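Local structure of thioredoxin Reductase (4F82) at residues A[122-127]-A[140-145]; A[50-55]-A[87-92]. The protein probably reduces hydrogen peroxide and organic hydroperoxides to water and alcohols as a thiol-specific peroxidase of the Prx5 subfamily of peroxiredoxins. All coordinates share one frame; numbering follows the deposited sequence.

Both contacts are buried and share one mixed sheet, in which strand 137-147 of contact 1 runs beside strand 49-55 of contact 2; their centres lie about 8 Å apart. Contact 2, its centre about 1 Å from the centre of the chain, is sheet pairing proper: parallel strands tied by four backbone hydrogen bonds, with side chains on both faces. Contact 1, centred about 9 Å from the centre of the chain, packs the end of helix 119-124 and the turn after it against strand 137-147, mostly through leucine methyls, with a single backbone bond. The seam between them is probably hydrogen-bonded, Met-144 N lying 2.8 Å from Ile-52 O and Tyr-142 N 3.0 Å from Gly-54 O.

Contact 1: A[122-127]-A[140-145]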
loop_
_atom_site.group_PDB
_atom_site.type_symbol
_atom_site.label_atom_id
_atom_site.label_comp_id
_atom_site.label_asym_id
_atom_site.label_seq_id
_atom_site.Cartn_x
_atom_site.Cartn_y
_atom_site.Cartn_z
ATOM N N HIS A 122 -9.355 12.267 2.510
ATOM C CA HIS A 122 -9.424 13.647 1.987
ATOM C C HIS A 122 -10.745 14.309 2.328
ATOM O O HIS A 122 -10.772 15.477 2.716
ATOM C CB HIS A 122 -9.178 13.689 0.470
ATOM C CG HIS A 122 -7.740 13.902 0.091
ATOM N ND1 HIS A 122 -6.985 12.942 -0.554
ATOM C CD2 HIS A 122 -6.931 14.976 0.249
ATOM C CE1 HIS A 122 -5.766 13.415 -0.779
ATOM N NE2 HIS A 122 -5.705 14.643 -0.293
ATOM N N ALA A 123 -11.854 13.578 2.202
ATOM C CA ALA A 123 -13.153 14.178 2.458
ATOM C C ALA A 123 -13.299 14.551 3.959
ATOM O O ALA A 123 -14.024 15.492 4.299
ATOM C CB ALA A 123 -14.261 13.249 1.999
ATOM N N LEU A 124 -12.615 13.804 4.827
ATOM C CA LEU A 124 -12.568 14.029 6.292
ATOM C C LEU A 124 -11.582 15.126 6.710
ATOM O O LEU A 124 -11.587 15.591 7.866
ATOM C CB LEU A 124 -12.145 12.738 7.005
ATOM C CG LEU A 124 -13.092 11.540 6.901
ATOM C CD1 LEU A 124 -12.417 10.305 7.558
ATOM C CD2 LEU A 124 -14.509 11.840 7.467
ATOM N N GLY A 125 -10.707 15.507 5.788
ATOM C CA GLY A 125 -9.708 16.534 6.046
ATOM C C GLY A 125 -8.618 15.982 6.933
ATOM O O GLY A 125 -7.982 16.726 7.715
ATOM N N LEU A 126 -8.435 14.664 6.853
ATOM C CA LEU A 126 -7.558 13.949 7.792
ATOM C C LEU A 126 -6.301 13.345 7.145
ATOM O O LEU A 126 -5.717 12.336 7.633
ATOM C CB LEU A 126 -8.348 12.856 8.494
ATOM C CG LEU A 126 -9.311 13.398 9.559
ATOM C CD1 LEU A 126 -10.246 12.301 10.081
ATOM C CD2 LEU A 126 -8.439 14.021 10.699
ATOM N N THR A 127 -5.867 13.926 6.049
ATOM C CA THR A 127 -4.625 13.419 5.423
ATOM C C THR A 127 -3.355 14.013 6.039
ATOM O O THR A 127 -3.407 15.077 6.668
ATOM C CB THR A 127 -4.574 13.660 3.878
ATOM O OG1 THR A 127 -4.518 15.063 3.611
ATOM C CG2 THR A 127 -5.787 13.039 3.162
ATOM N N LEU A 140 -3.967 10.584 8.887
ATOM C CA LEU A 140 -3.618 10.799 10.293
ATOM C C LEU A 140 -4.134 9.599 11.054
ATOM O O LEU A 140 -5.056 8.873 10.556
ATOM C CB LEU A 140 -4.270 12.091 10.857
ATOM C CG LEU A 140 -3.667 13.385 10.308
ATOM C CD1 LEU A 140 -4.544 14.572 10.638
ATOM C CD2 LEU A 140 -2.242 13.577 10.860
ATOM N N ARG A 141 -3.607 9.410 12.261
ATOM C CA ARG A 141 -4.169 8.395 13.158
ATOM C C ARG A 141 -5.339 9.000 13.973
ATOM O O ARG A 141 -5.172 10.049 14.613
ATOM C CB ARG A 141 -3.081 7.854 14.102
ATOM C CG ARG A 141 -3.476 6.508 14.767
ATOM C CD ARG A 141 -2.428 6.053 15.806
ATOM N NE ARG A 141 -1.111 5.894 15.190
ATOM C CZ ARG A 141 -0.682 4.808 14.538
ATOM N NH1 ARG A 141 -1.483 3.751 14.369
ATOM N NH2 ARG A 141 0.545 4.800 14.019
ATOM N N TYR A 142 -6.512 8.360 13.953
ATOM C CA TYR A 142 -7.646 8.877 14.738
ATOM C C TYR A 142 -8.646 7.805 15.128
ATOM O O TYR A 142 -8.631 6.688 14.619
ATOM C CB TYR A 142 -8.381 9.955 13.927
ATOM C CG TYR A 142 -9.013 9.367 12.686
ATOM C CD1 TYR A 142 -10.306 8.844 12.711
ATOM C CD2 TYR A 142 -8.307 9.326 11.497
ATOM C CE1 TYR A 142 -10.880 8.283 11.562
ATOM C CE2 TYR A 142 -8.865 8.774 10.338
ATOM C CZ TYR A 142 -10.146 8.260 10.387
ATOM O OH TYR A 142 -10.665 7.735 9.229
ATOM N N ALA A 143 -9.568 8.150 16.017
ATOM C CA ALA A 143 -10.750 7.315 16.135
ATOM C C ALA A 143 -11.980 8.194 16.283
ATOM O O ALA A 143 -11.933 9.255 16.948
ATOM C CB ALA A 143 -10.648 6.276 17.302
ATOM N N MET A 144 -13.064 7.776 15.638
ATOM C CA MET A 144 -14.351 8.446 15.802
ATOM C C MET A 144 -15.489 7.459 15.980
ATOM O O MET A 144 -15.432 6.314 15.512
ATOM C CB MET A 144 -14.635 9.364 14.610
ATOM C CG MET A 144 -14.552 8.695 13.249
ATOM S SD MET A 144 -14.679 9.959 11.960
ATOM C CE MET A 144 -14.497 8.916 10.505
ATOM N N VAL A 145 -16.525 7.908 16.687
ATOM C CA VAL A 145 -17.722 7.112 16.867
ATOM C C VAL A 145 -18.847 7.844 16.122
ATOM O O VAL A 145 -19.026 9.079 16.234
ATOM C CB VAL A 145 -18.069 6.939 18.364
ATOM C CG1 VAL A 145 -19.350 6.181 18.505
ATOM C CG2 VAL A 145 -16.868 6.219 19.108
#
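Where helix 119-124 ends in a Schellman motif, Leu-124 and Leu-126 pack against Tyr-142 and Met-144 of strand 137-147. The turn is identified by the positive phi of Gly-125 and by bonds back into the last helical turn, among them Gly-125 N to His-122 O. Leu-124, before the glycine, and Leu-126, after it, both meet the strand. Leu-126 sets its CD1 almost centrally over one face of the Tyr-142 ring, 3.8 Å from the centroid and 14° off the ring normal, a CH-pi contact. Its other methyl, CD2, turns to Leu-140, whose CD1 is 3.9 Å away with the two side chains at about a right angle. Leu-124 uses CD1 alone: this methyl lies 3.5 Å from Tyr-142 OH, and it also meets Met-144 CE tip to tip at 3.9 Å. The methionine gets there by a chain that is extended beyond CG. In the thioredoxin-like fold of this family, the contact joins a helix end to a central sheet strand; Leu-16 and Leu-154 also touch Met-144, and Val-156 of strand 150-156 touches Leu-126 and Leu-140. The one hydrogen bond across the two segments runs from Leu-140 N to Leu-126 O, 2.8 Å long and practically straight at 178°, just before strand 127-129 pairs with strand 137-147.

Contact 2: A[50-55]-A[87-92]; sequences VVIFGL and WCVSVN
Trp-87 packs against Val-50, which covers one ring face, and Ile-52, which runs alongside; its side chain can be followed outward from CB, which is 4.1 Å from Val-51 O. With CG anti to the carbonyl carbon (chi1 -58°), the indole places one face of its five-membered ring against Val-50. There CG1 of the valine sits 3.7 Å from the ring centroid, only 8° off the normal, which defines a CH-pi contact over the face. On the six-membered ring, CE3 meets both CG1 and CD1 of Ile-52, and CZ3 meets CD1; the two side chains point the same way. NE1 is hydrogen-bonded to Glu-85, two residues earlier in the strand. Beyond the indole on this face, Ile-52 CG2 and Val-89 CG2 are tight at 3.5 Å.

The backbones form the parallel pair of a beta-alpha-beta unit, strand 49-55, helix 61-80 and strand 85-90, in the thioredoxin-like fold. Four bonds alternate in direction: Trp-87 N to Val-51 O, Phe-53 N to Trp-87 O, Val-89 N to Phe-53 O and Leu-55 N to Val-89 O, the last the longest at 3.1 Å and the most bent at 147°.

On the opposite face of the sheet, Phe-53 CZ approaches Cys-88 CB at 3.5 Å. Cys-88 CA sits over one face of the Phe-53 ring, offset toward the rim, as a CH-pi contact. Cys-88 SG makes an oblique sulfur-aromatic contact, 4.4 Å from the Phe-53 ring centroid, while Leu-55 CD2 reaches the same sulfur. Leu-55 also touches Cys-63 of helix 61-80, the predicted peroxidatic cysteine. At the C-terminal end of the pairing, one water bridges the segments, donating to Leu-55 O at 2.6 Å and accepting from Val-91 N.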
loop_
_atom_site.group_PDB
_atom_site.type_symbol
_atom_site.label_atom_id
_atom_site.label_comp_id
_atom_site.label_asym_id
_atom_site.label_seq_id
_atom_site.Cartn_x
_atom_site.Cartn_y
_atom_site.Cartn_z
ATOM N N VAL A 50 -21.087 2.905 14.819
ATOM C CA VAL A 50 -19.818 2.427 14.226
ATOM C C VAL A 50 -18.603 3.151 14.817
ATOM O O VAL A 50 -18.577 4.368 14.867
ATOM C CB VAL A 50 -19.822 2.678 12.702
ATOM C CG1 VAL A 50 -18.484 2.250 12.026
ATOM C CG2 VAL A 50 -20.995 1.976 12.051
ATOM N N VAL A 51 -17.602 2.407 15.264
ATOM C CA VAL A 51 -16.321 3.019 15.582
ATOM C C VAL A 51 -15.433 2.927 14.361
ATOM O O VAL A 51 -15.241 1.832 13.826
ATOM C CB VAL A 51 -15.579 2.274 16.749
ATOM C CG1 VAL A 51 -14.139 2.814 16.899
ATOM C CG2 VAL A 51 -16.359 2.378 18.081
ATOM N N ILE A 52 -14.888 4.058 13.916
ATOM C CA ILE A 52 -13.901 4.055 12.834
ATOM C C ILE A 52 -12.578 4.551 13.364
ATOM O O ILE A 52 -12.522 5.662 13.919
ATOM C CB ILE A 52 -14.322 4.990 11.690
ATOM C CG1 ILE A 52 -15.705 4.584 11.150
ATOM C CG2 ILE A 52 -13.306 4.932 10.566
ATOM C CD1 ILE A 52 -16.285 5.623 10.122
ATOM N N PHE A 53 -11.517 3.738 13.240
ATOM C CA PHE A 53 -10.186 4.261 13.556
ATOM C C PHE A 53 -9.353 4.223 12.260
ATOM O O PHE A 53 -9.378 3.233 11.520
ATOM C CB PHE A 53 -9.520 3.547 14.763
ATOM C CG PHE A 53 -9.160 2.106 14.517
ATOM C CD1 PHE A 53 -7.838 1.732 14.187
ATOM C CD2 PHE A 53 -10.120 1.115 14.592
ATOM C CE1 PHE A 53 -7.498 0.378 13.973
ATOM C CE2 PHE A 53 -9.779 -0.246 14.361
ATOM C CZ PHE A 53 -8.478 -0.615 14.044
ATOM N N GLY A 54 -8.737 5.357 11.940
ATOM C CA GLY A 54 -7.905 5.461 10.770
ATOM C C GLY A 54 -6.462 5.462 11.241
ATOM O O GLY A 54 -6.140 5.905 12.352
ATOM N N LEU A 55 -5.574 4.987 10.387
ATOM C CA LEU A 55 -4.152 4.942 10.763
ATOM C C LEU A 55 -3.326 5.063 9.472
ATOM O O LEU A 55 -3.878 4.932 8.370
ATOM C CB LEU A 55 -3.867 3.638 11.544
ATOM C CG LEU A 55 -4.447 2.292 11.103
ATOM C CD1 LEU A 55 -3.848 1.784 9.747
ATOM C CD2 LEU A 55 -4.242 1.246 12.187
ATOM N N TRP A 87 -14.491 -0.385 12.253
ATOM C CA TRP A 87 -13.721 -0.351 11.010
ATOM C C TRP A 87 -12.302 0.152 11.231
ATOM O O TRP A 87 -12.065 1.076 11.999
ATOM C CB TRP A 87 -14.350 0.622 10.030
ATOM C CG TRP A 87 -15.777 0.381 9.628
ATOM C CD1 TRP A 87 -16.655 -0.594 10.051
ATOM C CD2 TRP A 87 -16.485 1.213 8.733
ATOM N NE1 TRP A 87 -17.894 -0.421 9.422
ATOM C CE2 TRP A 87 -17.810 0.701 8.623
ATOM C CE3 TRP A 87 -16.118 2.361 7.994
ATOM C CZ2 TRP A 87 -18.764 1.276 7.767
ATOM C CZ3 TRP A 87 -17.077 2.946 7.157
ATOM C CH2 TRP A 87 -18.386 2.394 7.053
ATOM N N CYS A 88 -11.353 -0.461 10.559
ATOM C CA CYS A 88 -10.013 0.127 10.449
ATOM C C CYS A 88 -9.892 0.772 9.064
ATOM O O CYS A 88 -9.971 0.087 8.037
ATOM C CB CYS A 88 -8.941 -0.935 10.628
ATOM S SG CYS A 88 -7.252 -0.303 10.305
ATOM N N VAL A 89 -9.699 2.085 9.018
ATOM C CA VAL A 89 -9.553 2.740 7.724
ATOM C C VAL A 89 -8.088 3.078 7.444
ATOM O O VAL A 89 -7.387 3.585 8.314
ATOM C CB VAL A 89 -10.391 4.015 7.653
ATOM C CG1 VAL A 89 -10.022 4.824 6.423
ATOM C CG2 VAL A 89 -11.892 3.659 7.634
ATOM N N SER A 90 -7.590 2.768 6.249
ATOM C CA SER A 90 -6.225 3.164 5.936
ATOM C C SER A 90 -6.149 3.486 4.476
ATOM O O SER A 90 -6.949 2.971 3.676
ATOM C CB SER A 90 -5.216 2.038 6.267
ATOM O OG SER A 90 -3.857 2.460 6.044
ATOM N N VAL A 91 -5.155 4.295 4.116
ATOM C CA VAL A 91 -4.917 4.623 2.714
ATOM C C VAL A 91 -4.010 3.547 2.163
ATOM O O VAL A 91 -2.768 3.676 2.127
ATOM C CB VAL A 91 -4.323 6.048 2.500
ATOM C CG1 VAL A 91 -4.186 6.349 0.987
ATOM C CG2 VAL A 91 -5.253 7.060 3.109
ATOM N N ASN A 92 -4.656 2.438 1.839
ATOM C CA ASN A 92 -4.052 1.233 1.275
ATOM C C ASN A 92 -5.163 0.618 0.447
ATOM O O ASN A 92 -6.356 0.809 0.766
ATOM C CB ASN A 92 -3.728 0.232 2.391
ATOM C CG ASN A 92 -2.429 0.562 3.149
ATOM O OD1 ASN A 92 -2.477 0.996 4.307
ATOM N ND2 ASN A 92 -1.273 0.324 2.509
HETATM O O HOH W 1 -3.370 5.710 5.925
#